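Local coordinates for protein amino Transferase (Eubacterium rectale, PDB 3ELE) that probably transfers amino groups between amino acids and keto acids with pyridoxal-5'-phosphate as cofactor, as an aminotransferase of class I and II, at residues Val32-Ser41 / Glu354-Ala362; Asp122-Tyr133 / Gly145-Asp154. All blocks are in the same frame, centred on the assembly; numbering follows the deposited sequence.

Overall arrangement
Following the chain from its N terminus, residues 32-41 come first, starting on the last residue of helix 17-32, and they wait more than three hundred residues for their partner, 354-362. Contact 1 closes a long loop that joins the beginning of the chain to its C-terminal part. Contact 2 lies wholly within that loop and closes a short one: strand 126-130, helix 136-143 and strand 147-151 form a beta-alpha-beta unit at one border of the seven-stranded sheet. The two are nested, not crossed; the centres of contact 1 and contact 2 lie about 31 Å apart. Contact 1 builds a two-stranded sheet among helices 17-32, 345-353 and 379-396, whereas contact 2 belongs to the large cofactor-binding sheet.

Contact 1: Val32-Ser41 / Glu354-Ala362; sequences VGKENVYDFS and EEDVLIVAA. With EDO (1,2-ethanediol), chain G.
Y38 and D39 pair with V357 and L358 in a two-stranded parallel sheet, which ties the N-terminal part of the chain to the C-terminal part in what is probably the small domain of a fold-type I aminotransferase. Three backbone bonds set the register: Y38 N to D356 O (2.8 Å), L358 N to Y38 O (2.8 Å) and F40 N to L358 O (3.0 Å). L358 then leads off on the same sheet face as D39. Its CB packs 4.0 Å from D39 OD1, its CG passes 4.0 Å from Y38 O, and its CD1 ends against V37 CG1 and D39 CB, so a flexible aliphatic chain suits a place lined by carbons and already engaged oxygens. D39 OD1 is engaged because it accepts from both S41 OG and S41 N, the latter bond making an Asx turn. On the face of Y38, V357 has CG2 touching Y38 CD2; its CG1 rests 4.1 Å from F40 CE2, beyond the paired residues, while F389 of helix 379-396 covers both V357 and F40. D356, with positive phi (59°), ends helix 345-353 as the C-prime residue of a Schellman motif. One oxygen of its carboxylate, OD1, forms a salt bridge with R28, while OD2 accepts a hydrogen bond from a water that also donates to N36 O, the water oxygen lying 2.6 Å from N36 O.

Contact 2: Asp122-Tyr133 / Gly145-Asp154; sequences DAYDEFITIAPY and GARLVEVPAD
The Y133 ring meets E150 at its hydroxyl edge, where OE2 lies near the ring plane, and carries T129 CG2 over the centre of one face, 3.5 Å above it. L148 CD2 approaches the same ring obliquely, 3.7 Å from Y133 CE2. F127 is met edge-on by A146 CB, 3.7 Å from F127 CE2, and the F127 and F116 rings meet edge-to-face; the small alanine leaves room for the large aromatic. Y124 has R147 NH2 at its edge, ring and guanidinium planes turned 61° apart. Strands 126-130 and 147-151, which carry or flank these groups, run parallel, the two strands of a beta-alpha-beta crossover whose helix 136-143 covers the face bearing F127, T129 and L148. Six backbone bonds alternate from D125 O to A131 N, as in the step from T129 N to V149 O (2.9 Å). The opposite face holds I128, V149 and V151, with helix 162-167 packed on I128 and V151; the beta-branched residues fit extended strands, and I128 CG2 presses tightly on V151 CG2 at 3.4 Å. T129 turns OG1 anti to its backbone nitrogen (chi1 -173°), which leaves CG2 to sit over Y133. The hydrogen bond from Y133 OH to E150 OE2 measures 2.4 Å, a length so short that its exact value is doubtful. With an alanine in place of E150, the Y133 hydroxyl would probably lose this acceptor, and the ring edge would be less firmly fixed. Between R147 and E126 a water donates to E126 OE2 and Y124 O, while N170 ND2 donates to E126 OE1; the water's bond to R147 NH2 is weak, so the opposite charges probably ease each other without a direct salt bridge.

Contact 1: Val32-Ser41 / Glu354-Ala362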
loop_
_atom_site.group_PDB
_atom_site.type_symbol
_atom_site.label_atom_id
_atom_site.label_comp_id
_atom_site.label_asym_id
_atom_site.label_seq_id
_atom_site.Cartn_x
_atom_site.Cartn_y
_atom_site.Cartn_z
ATOM N N VAL A 32 10.343 6.636 -36.986
ATOM C CA VAL A 32 9.300 7.126 -37.916
ATOM C C VAL A 32 8.483 8.341 -37.448
ATOM O O VAL A 32 7.614 8.784 -38.188
ATOM C CB VAL A 32 8.282 5.979 -38.274
ATOM C CG1 VAL A 32 9.011 4.752 -38.834
ATOM C CG2 VAL A 32 7.427 5.609 -37.077
ATOM N N GLY A 33 8.747 8.878 -36.253
ATOM C CA GLY A 33 8.007 10.032 -35.717
ATOM C C GLY A 33 6.783 9.580 -34.942
ATOM O O GLY A 33 6.108 8.627 -35.347
ATOM N N LYS A 34 6.495 10.246 -33.818
ATOM C CA LYS A 34 5.333 9.905 -32.981
ATOM C C LYS A 34 4.005 10.059 -33.728
ATOM O O LYS A 34 3.089 9.283 -33.485
ATOM C CB LYS A 34 5.315 10.656 -31.631
ATOM C CG LYS A 34 5.194 12.182 -31.702
ATOM C CD LYS A 34 5.040 12.775 -30.290
ATOM C CE LYS A 34 4.992 14.317 -30.320
ATOM N NZ LYS A 34 4.791 14.904 -28.949
ATOM N N GLU A 35 3.914 11.018 -34.659
ATOM C CA GLU A 35 2.702 11.180 -35.498
ATOM C C GLU A 35 2.370 9.904 -36.328
ATOM O O GLU A 35 1.207 9.681 -36.665
ATOM C CB GLU A 35 2.849 12.380 -36.461
ATOM C CG GLU A 35 1.520 12.868 -37.126
ATOM C CD GLU A 35 1.713 13.827 -38.323
ATOM O OE1 GLU A 35 2.842 13.950 -38.850
ATOM O OE2 GLU A 35 0.702 14.426 -38.760
ATOM N N ASN A 36 3.399 9.112 -36.657
ATOM C CA ASN A 36 3.289 7.889 -37.464
ATOM C C ASN A 36 3.303 6.561 -36.666
ATOM O O ASN A 36 3.479 5.490 -37.264
ATOM C CB ASN A 36 4.407 7.894 -38.515
ATOM C CG ASN A 36 4.343 9.104 -39.420
ATOM O OD1 ASN A 36 3.308 9.385 -40.020
ATOM N ND2 ASN A 36 5.457 9.810 -39.551
ATOM N N VAL A 37 3.120 6.645 -35.341
ATOM C CA VAL A 37 3.026 5.485 -34.447
ATOM C C VAL A 37 1.635 5.561 -33.793
ATOM O O VAL A 37 1.279 6.580 -33.197
ATOM C CB VAL A 37 4.144 5.464 -33.386
ATOM C CG1 VAL A 37 3.954 4.292 -32.438
ATOM C CG2 VAL A 37 5.509 5.391 -34.058
ATOM N N TYR A 38 0.867 4.480 -33.920
ATOM C CA TYR A 38 -0.520 4.420 -33.446
ATOM C C TYR A 38 -0.600 3.465 -32.272
ATOM O O TYR A 38 -0.961 2.282 -32.390
ATOM C CB TYR A 38 -1.438 4.081 -34.618
ATOM C CG TYR A 38 -1.074 4.941 -35.826
ATOM C CD1 TYR A 38 -1.350 6.301 -35.838
ATOM C CD2 TYR A 38 -0.402 4.396 -36.925
ATOM C CE1 TYR A 38 -0.984 7.124 -36.949
ATOM C CE2 TYR A 38 -0.040 5.209 -38.065
ATOM C CZ TYR A 38 -0.328 6.568 -38.058
ATOM O OH TYR A 38 0.027 7.355 -39.171
ATOM N N ASP A 39 -0.253 4.030 -31.120
ATOM C CA ASP A 39 -0.192 3.309 -29.864
ATOM C C ASP A 39 -1.514 3.298 -29.112
ATOM O O ASP A 39 -1.892 4.304 -28.482
ATOM C CB ASP A 39 0.920 3.914 -28.998
ATOM C CG ASP A 39 1.103 3.212 -27.676
ATOM O OD1 ASP A 39 0.629 2.056 -27.492
ATOM O OD2 ASP A 39 1.756 3.851 -26.811
ATOM N N PHE A 40 -2.183 2.135 -29.164
ATOM C CA PHE A 40 -3.415 1.875 -28.433
ATOM C C PHE A 40 -3.191 0.814 -27.345
ATOM O O PHE A 40 -4.154 0.163 -26.942
ATOM C CB PHE A 40 -4.518 1.362 -29.377
ATOM C CG PHE A 40 -4.764 2.226 -30.580
ATOM C CD1 PHE A 40 -5.661 3.296 -30.529
ATOM C CD2 PHE A 40 -4.151 1.928 -31.788
ATOM C CE1 PHE A 40 -5.907 4.069 -31.657
ATOM C CE2 PHE A 40 -4.381 2.705 -32.919
ATOM C CZ PHE A 40 -5.263 3.770 -32.853
ATOM N N SER A 41 -1.962 0.674 -26.827
ATOM C CA SER A 41 -1.621 -0.389 -25.858
ATOM C C SER A 41 -1.984 -0.139 -24.374
ATOM O O SER A 41 -2.998 -0.641 -23.913
ATOM C CB SER A 41 -0.140 -0.787 -25.992
ATOM O OG SER A 41 0.716 0.265 -25.576
ATOM N N GLU A 354 3.281 -4.286 -38.284
ATOM C CA GLU A 354 3.924 -3.927 -39.571
ATOM C C GLU A 354 3.581 -2.511 -40.075
ATOM O O GLU A 354 4.320 -1.972 -40.915
ATOM C CB GLU A 354 3.568 -4.911 -40.708
ATOM C CG GLU A 354 3.963 -6.378 -40.512
ATOM C CD GLU A 354 3.625 -7.276 -41.725
ATOM O OE1 GLU A 354 2.791 -6.902 -42.579
ATOM O OE2 GLU A 354 4.203 -8.381 -41.823
ATOM N N GLU A 355 2.447 -1.953 -39.633
ATOM C CA GLU A 355 2.003 -0.594 -40.000
ATOM C C GLU A 355 1.989 0.346 -38.791
ATOM O O GLU A 355 1.304 1.379 -38.806
ATOM C CB GLU A 355 0.599 -0.644 -40.642
ATOM C CG GLU A 355 0.434 -1.667 -41.777
ATOM C CD GLU A 355 1.472 -1.520 -42.879
ATOM O OE1 GLU A 355 1.839 -0.370 -43.202
ATOM O OE2 GLU A 355 1.914 -2.558 -43.424
ATOM N N ASP A 356 2.761 -0.015 -37.759
ATOM C CA ASP A 356 2.908 0.747 -36.517
ATOM C C ASP A 356 1.624 0.991 -35.713
ATOM O O ASP A 356 1.502 2.005 -35.012
ATOM C CB ASP A 356 3.707 2.040 -36.779
ATOM C CG ASP A 356 5.157 1.767 -37.109
ATOM O OD1 ASP A 356 5.849 1.202 -36.229
ATOM O OD2 ASP A 356 5.611 2.161 -38.210
ATOM N N VAL A 357 0.703 0.021 -35.785
ATOM C CA VAL A 357 -0.519 0.011 -34.997
ATOM C C VAL A 357 -0.243 -0.956 -33.859
ATOM O O VAL A 357 -0.065 -2.159 -34.094
ATOM C CB VAL A 357 -1.744 -0.411 -35.828
ATOM C CG1 VAL A 357 -2.978 -0.573 -34.934
ATOM C CG2 VAL A 357 -2.001 0.637 -36.945
ATOM N N LEU A 358 -0.216 -0.426 -32.635
ATOM C CA LEU A 358 0.105 -1.177 -31.446
ATOM C C LEU A 358 -1.188 -1.506 -30.679
ATOM O O LEU A 358 -1.730 -0.692 -29.937
ATOM C CB LEU A 358 1.143 -0.425 -30.596
ATOM C CG LEU A 358 2.314 0.220 -31.367
ATOM C CD1 LEU A 358 3.316 0.835 -30.407
ATOM C CD2 LEU A 358 3.010 -0.772 -32.264
ATOM N N ILE A 359 -1.696 -2.701 -30.944
ATOM C CA ILE A 359 -2.914 -3.234 -30.323
ATOM C C ILE A 359 -2.512 -4.462 -29.561
ATOM O O ILE A 359 -1.456 -5.023 -29.818
ATOM C CB ILE A 359 -4.057 -3.482 -31.348
ATOM C CG1 ILE A 359 -3.621 -4.399 -32.514
ATOM C CG2 ILE A 359 -4.491 -2.163 -31.871
ATOM C CD1 ILE A 359 -4.682 -4.641 -33.556
ATOM N N VAL A 360 -3.373 -4.893 -28.644
ATOM C CA VAL A 360 -3.067 -5.964 -27.700
ATOM C C VAL A 360 -3.974 -7.177 -27.913
ATOM O O VAL A 360 -5.196 -7.034 -27.898
ATOM C CB VAL A 360 -3.253 -5.415 -26.242
ATOM C CG1 VAL A 360 -3.037 -6.491 -25.203
ATOM C CG2 VAL A 360 -2.299 -4.223 -25.976
ATOM N N ALA A 361 -3.374 -8.364 -28.075
ATOM C CA ALA A 361 -4.126 -9.626 -28.233
ATOM C C ALA A 361 -4.905 -9.887 -26.955
ATOM O O ALA A 361 -4.387 -9.661 -25.866
ATOM C CB ALA A 361 -3.196 -10.807 -28.546
ATOM N N ALA A 362 -6.153 -10.335 -27.097
ATOM C CA ALA A 362 -7.032 -10.569 -25.962
ATOM C C ALA A 362 -6.910 -11.978 -25.334
ATOM O O ALA A 362 -7.648 -12.294 -24.400
ATOM C CB ALA A 362 -8.472 -10.253 -26.344
HETATM C C1 EDO G . 7.279 -1.778 -39.713
HETATM O O1 EDO G . 7.162 -2.218 -41.069
HETATM C C2 EDO G . 8.693 -2.024 -39.222
HETATM O O2 EDO G . 8.668 -2.246 -37.811
HETATM O O HOH W 1 4.381 4.189 -39.328
#

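Contact 2: Asp122-Tyr133 / Gly145-Asp154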
loop_
_atom_site.group_PDB
_atom_site.type_symbol
_atom_site.label_atom_id
_atom_site.label_comp_id
_atom_site.label_asym_id
_atom_site.label_seq_id
_atom_site.Cartn_x
_atom_site.Cartn_y
_atom_site.Cartn_z
ATOM N N ASP A 122 -8.176 -21.064 2.827
ATOM C CA ASP A 122 -7.710 -22.396 2.417
ATOM C C ASP A 122 -7.065 -22.331 1.028
ATOM O O ASP A 122 -7.482 -21.540 0.173
ATOM C CB ASP A 122 -8.914 -23.369 2.476
ATOM C CG ASP A 122 -8.557 -24.807 2.158
ATOM O OD1 ASP A 122 -8.390 -25.118 0.969
ATOM O OD2 ASP A 122 -8.525 -25.650 3.083
ATOM N N ALA A 123 -6.050 -23.171 0.819
ATOM C CA ALA A 123 -5.325 -23.267 -0.448
ATOM C C ALA A 123 -6.220 -23.616 -1.643
ATOM O O ALA A 123 -5.892 -23.288 -2.790
ATOM C CB ALA A 123 -4.165 -24.321 -0.331
ATOM N N TYR A 124 -7.323 -24.313 -1.372
ATOM C CA TYR A 124 -8.244 -24.736 -2.410
ATOM C C TYR A 124 -9.381 -23.763 -2.720
ATOM O O TYR A 124 -10.178 -24.050 -3.605
ATOM C CB TYR A 124 -8.745 -26.141 -2.124
ATOM C CG TYR A 124 -7.631 -27.160 -2.038
ATOM C CD1 TYR A 124 -6.760 -27.344 -3.115
ATOM C CD2 TYR A 124 -7.472 -27.976 -0.906
ATOM C CE1 TYR A 124 -5.736 -28.286 -3.076
ATOM C CE2 TYR A 124 -6.443 -28.951 -0.851
ATOM C CZ TYR A 124 -5.570 -29.093 -1.949
ATOM O OH TYR A 124 -4.564 -30.030 -1.931
ATOM N N ASP A 125 -9.426 -22.617 -2.029
ATOM C CA ASP A 125 -10.407 -21.553 -2.306
ATOM C C ASP A 125 -10.305 -21.060 -3.738
ATOM O O ASP A 125 -9.191 -20.867 -4.252
ATOM C CB ASP A 125 -10.202 -20.351 -1.372
ATOM C CG ASP A 125 -10.666 -20.625 0.038
ATOM O OD1 ASP A 125 -11.195 -21.731 0.319
ATOM O OD2 ASP A 125 -10.515 -19.735 0.871
ATOM N N GLU A 126 -11.461 -20.872 -4.372
ATOM C CA GLU A 126 -11.530 -20.394 -5.755
ATOM C C GLU A 126 -12.269 -19.077 -5.861
ATOM O O GLU A 126 -13.273 -18.866 -5.165
ATOM C CB GLU A 126 -12.225 -21.434 -6.618
ATOM C CG GLU A 126 -11.430 -22.750 -6.755
ATOM C CD GLU A 126 -12.201 -23.906 -7.427
ATOM O OE1 GLU A 126 -13.385 -23.756 -7.795
ATOM O OE2 GLU A 126 -11.610 -24.996 -7.554
ATOM N N PHE A 127 -11.741 -18.172 -6.704
ATOM C CA PHE A 127 -12.422 -16.939 -7.075
ATOM C C PHE A 127 -12.643 -17.003 -8.586
ATOM O O PHE A 127 -11.723 -17.350 -9.346
ATOM C CB PHE A 127 -11.649 -15.688 -6.650
ATOM C CG PHE A 127 -11.595 -15.515 -5.170
ATOM C CD1 PHE A 127 -12.617 -14.828 -4.491
ATOM C CD2 PHE A 127 -10.547 -16.074 -4.429
ATOM C CE1 PHE A 127 -12.584 -14.689 -3.071
ATOM C CE2 PHE A 127 -10.498 -15.932 -3.029
ATOM C CZ PHE A 127 -11.509 -15.227 -2.346
ATOM N N ILE A 128 -13.871 -16.681 -9.004
ATOM C CA ILE A 128 -14.304 -16.766 -10.381
ATOM C C ILE A 128 -14.230 -15.395 -11.032
ATOM O O ILE A 128 -14.702 -14.402 -10.459
ATOM C CB ILE A 128 -15.754 -17.292 -10.509
ATOM C CG1 ILE A 128 -15.867 -18.744 -10.042
ATOM C CG2 ILE A 128 -16.258 -17.251 -11.960
ATOM C CD1 ILE A 128 -17.282 -19.240 -10.114
ATOM N N THR A 129 -13.641 -15.360 -12.224
ATOM C CA THR A 129 -13.578 -14.127 -13.063
ATOM C C THR A 129 -14.358 -14.481 -14.341
ATOM O O THR A 129 -14.436 -15.673 -14.721
ATOM C CB THR A 129 -12.141 -13.663 -13.317
ATOM O OG1 THR A 129 -12.144 -12.387 -13.989
ATOM C CG2 THR A 129 -11.357 -14.663 -14.153
ATOM N N ILE A 130 -15.008 -13.473 -14.930
ATOM C CA ILE A 130 -15.817 -13.630 -16.144
ATOM C C ILE A 130 -14.980 -13.037 -17.274
ATOM O O ILE A 130 -14.691 -11.837 -17.260
ATOM C CB ILE A 130 -17.198 -12.895 -16.040
ATOM C CG1 ILE A 130 -17.929 -13.236 -14.732
ATOM C CG2 ILE A 130 -18.115 -13.249 -17.230
ATOM C CD1 ILE A 130 -18.231 -14.689 -14.565
ATOM N N ALA A 131 -14.579 -13.881 -18.227
ATOM C CA ALA A 131 -13.778 -13.453 -19.377
ATOM C C ALA A 131 -14.616 -12.559 -20.328
ATOM O O ALA A 131 -15.823 -12.723 -20.384
ATOM C CB ALA A 131 -13.211 -14.645 -20.140
ATOM N N PRO A 132 -13.992 -11.567 -21.008
ATOM C CA PRO A 132 -12.581 -11.212 -20.911
ATOM C C PRO A 132 -12.333 -10.450 -19.618
ATOM O O PRO A 132 -13.208 -9.686 -19.184
ATOM C CB PRO A 132 -12.360 -10.333 -22.125
ATOM C CG PRO A 132 -13.678 -9.652 -22.318
ATOM C CD PRO A 132 -14.704 -10.671 -21.944
ATOM N N TYR A 133 -11.157 -10.643 -19.018
ATOM C CA TYR A 133 -10.870 -10.050 -17.704
ATOM C C TYR A 133 -9.468 -9.453 -17.543
ATOM O O TYR A 133 -8.552 -9.768 -18.299
ATOM C CB TYR A 133 -11.136 -11.107 -16.616
ATOM C CG TYR A 133 -10.104 -12.212 -16.568
ATOM C CD1 TYR A 133 -10.144 -13.279 -17.462
ATOM C CD2 TYR A 133 -9.063 -12.170 -15.633
ATOM C CE1 TYR A 133 -9.154 -14.266 -17.449
ATOM C CE2 TYR A 133 -8.077 -13.138 -15.600
ATOM C CZ TYR A 133 -8.126 -14.195 -16.495
ATOM O OH TYR A 133 -7.138 -15.136 -16.406
ATOM N N GLY A 145 -3.265 -16.806 -1.707
ATOM C CA GLY A 145 -3.190 -18.254 -1.537
ATOM C C GLY A 145 -4.310 -19.043 -2.199
ATOM O O GLY A 145 -4.387 -20.260 -1.995
ATOM N N ALA A 146 -5.143 -18.378 -3.015
ATOM C CA ALA A 146 -6.307 -18.988 -3.669
ATOM C C ALA A 146 -6.033 -19.199 -5.146
ATOM O O ALA A 146 -4.925 -18.950 -5.623
ATOM C CB ALA A 146 -7.542 -18.113 -3.465
ATOM N N ARG A 147 -7.040 -19.688 -5.864
ATOM C CA ARG A 147 -6.931 -19.935 -7.289
ATOM C C ARG A 147 -8.030 -19.243 -8.087
ATOM O O ARG A 147 -9.104 -18.965 -7.578
ATOM C CB ARG A 147 -6.870 -21.440 -7.557
ATOM C CG ARG A 147 -5.463 -22.007 -7.280
ATOM C CD ARG A 147 -5.311 -23.383 -7.865
ATOM N NE ARG A 147 -6.173 -24.350 -7.186
ATOM C CZ ARG A 147 -6.392 -25.602 -7.597
ATOM N NH1 ARG A 147 -5.836 -26.071 -8.718
ATOM N NH2 ARG A 147 -7.181 -26.404 -6.869
ATOM N N LEU A 148 -7.706 -18.932 -9.332
ATOM C CA LEU A 148 -8.607 -18.231 -10.220
ATOM C C LEU A 148 -9.268 -19.236 -11.163
ATOM O O LEU A 148 -8.607 -20.144 -11.672
ATOM C CB LEU A 148 -7.852 -17.183 -11.010
ATOM C CG LEU A 148 -8.716 -16.229 -11.830
ATOM C CD1 LEU A 148 -9.531 -15.319 -10.890
ATOM C CD2 LEU A 148 -7.835 -15.420 -12.748
ATOM N N VAL A 149 -10.571 -19.075 -11.359
ATOM C CA VAL A 149 -11.382 -19.905 -12.261
ATOM C C VAL A 149 -11.993 -18.933 -13.274
ATOM O O VAL A 149 -12.640 -17.980 -12.881
ATOM C CB VAL A 149 -12.453 -20.656 -11.453
ATOM C CG1 VAL A 149 -13.447 -21.402 -12.362
ATOM C CG2 VAL A 149 -11.773 -21.606 -10.541
ATOM N N GLU A 150 -11.742 -19.156 -14.564
ATOM C CA GLU A 150 -12.249 -18.309 -15.639
ATOM C C GLU A 150 -13.534 -18.840 -16.219
ATOM O O GLU A 150 -13.587 -20.016 -16.574
ATOM C CB GLU A 150 -11.253 -18.241 -16.802
ATOM C CG GLU A 150 -9.908 -17.669 -16.438
ATOM C CD GLU A 150 -8.930 -17.598 -17.611
ATOM O OE1 GLU A 150 -9.327 -17.797 -18.780
ATOM O OE2 GLU A 150 -7.751 -17.285 -17.347
ATOM N N VAL A 151 -14.550 -17.972 -16.335
ATOM C CA VAL A 151 -15.769 -18.320 -17.062
ATOM C C VAL A 151 -15.525 -17.873 -18.518
ATOM O O VAL A 151 -15.147 -16.697 -18.743
ATOM C CB VAL A 151 -17.031 -17.677 -16.492
ATOM C CG1 VAL A 151 -18.254 -18.061 -17.350
ATOM C CG2 VAL A 151 -17.233 -18.105 -15.051
ATOM N N PRO A 152 -15.674 -18.799 -19.510
ATOM C CA PRO A 152 -15.526 -18.410 -20.930
ATOM C C PRO A 152 -16.446 -17.253 -21.346
ATOM O O PRO A 152 -17.582 -17.150 -20.862
ATOM C CB PRO A 152 -15.886 -19.685 -21.696
ATOM C CG PRO A 152 -15.603 -20.765 -20.759
ATOM C CD PRO A 152 -15.921 -20.250 -19.389
ATOM N N ALA A 153 -15.946 -16.410 -22.239
ATOM C CA ALA A 153 -16.651 -15.202 -22.639
ATOM C C ALA A 153 -17.980 -15.430 -23.376
ATOM O O ALA A 153 -18.157 -16.425 -24.094
ATOM C CB ALA A 153 -15.736 -14.289 -23.504
ATOM N N ASP A 154 -18.912 -14.512 -23.117
ATOM C CA ASP A 154 -20.141 -14.370 -23.874
ATOM C C ASP A 154 -19.680 -13.414 -24.972
ATOM O O ASP A 154 -19.693 -12.203 -24.794
ATOM C CB ASP A 154 -21.247 -13.734 -23.028
ATOM C CG ASP A 154 -22.395 -13.186 -23.852
ATOM O OD1 ASP A 154 -22.620 -13.674 -24.978
ATOM O OD2 ASP A 154 -23.064 -12.236 -23.373
HETATM O O HOH W 2 -9.797 -25.517 -5.748
HETATM O O HOH W 3 -18.574 -12.859 -20.723
#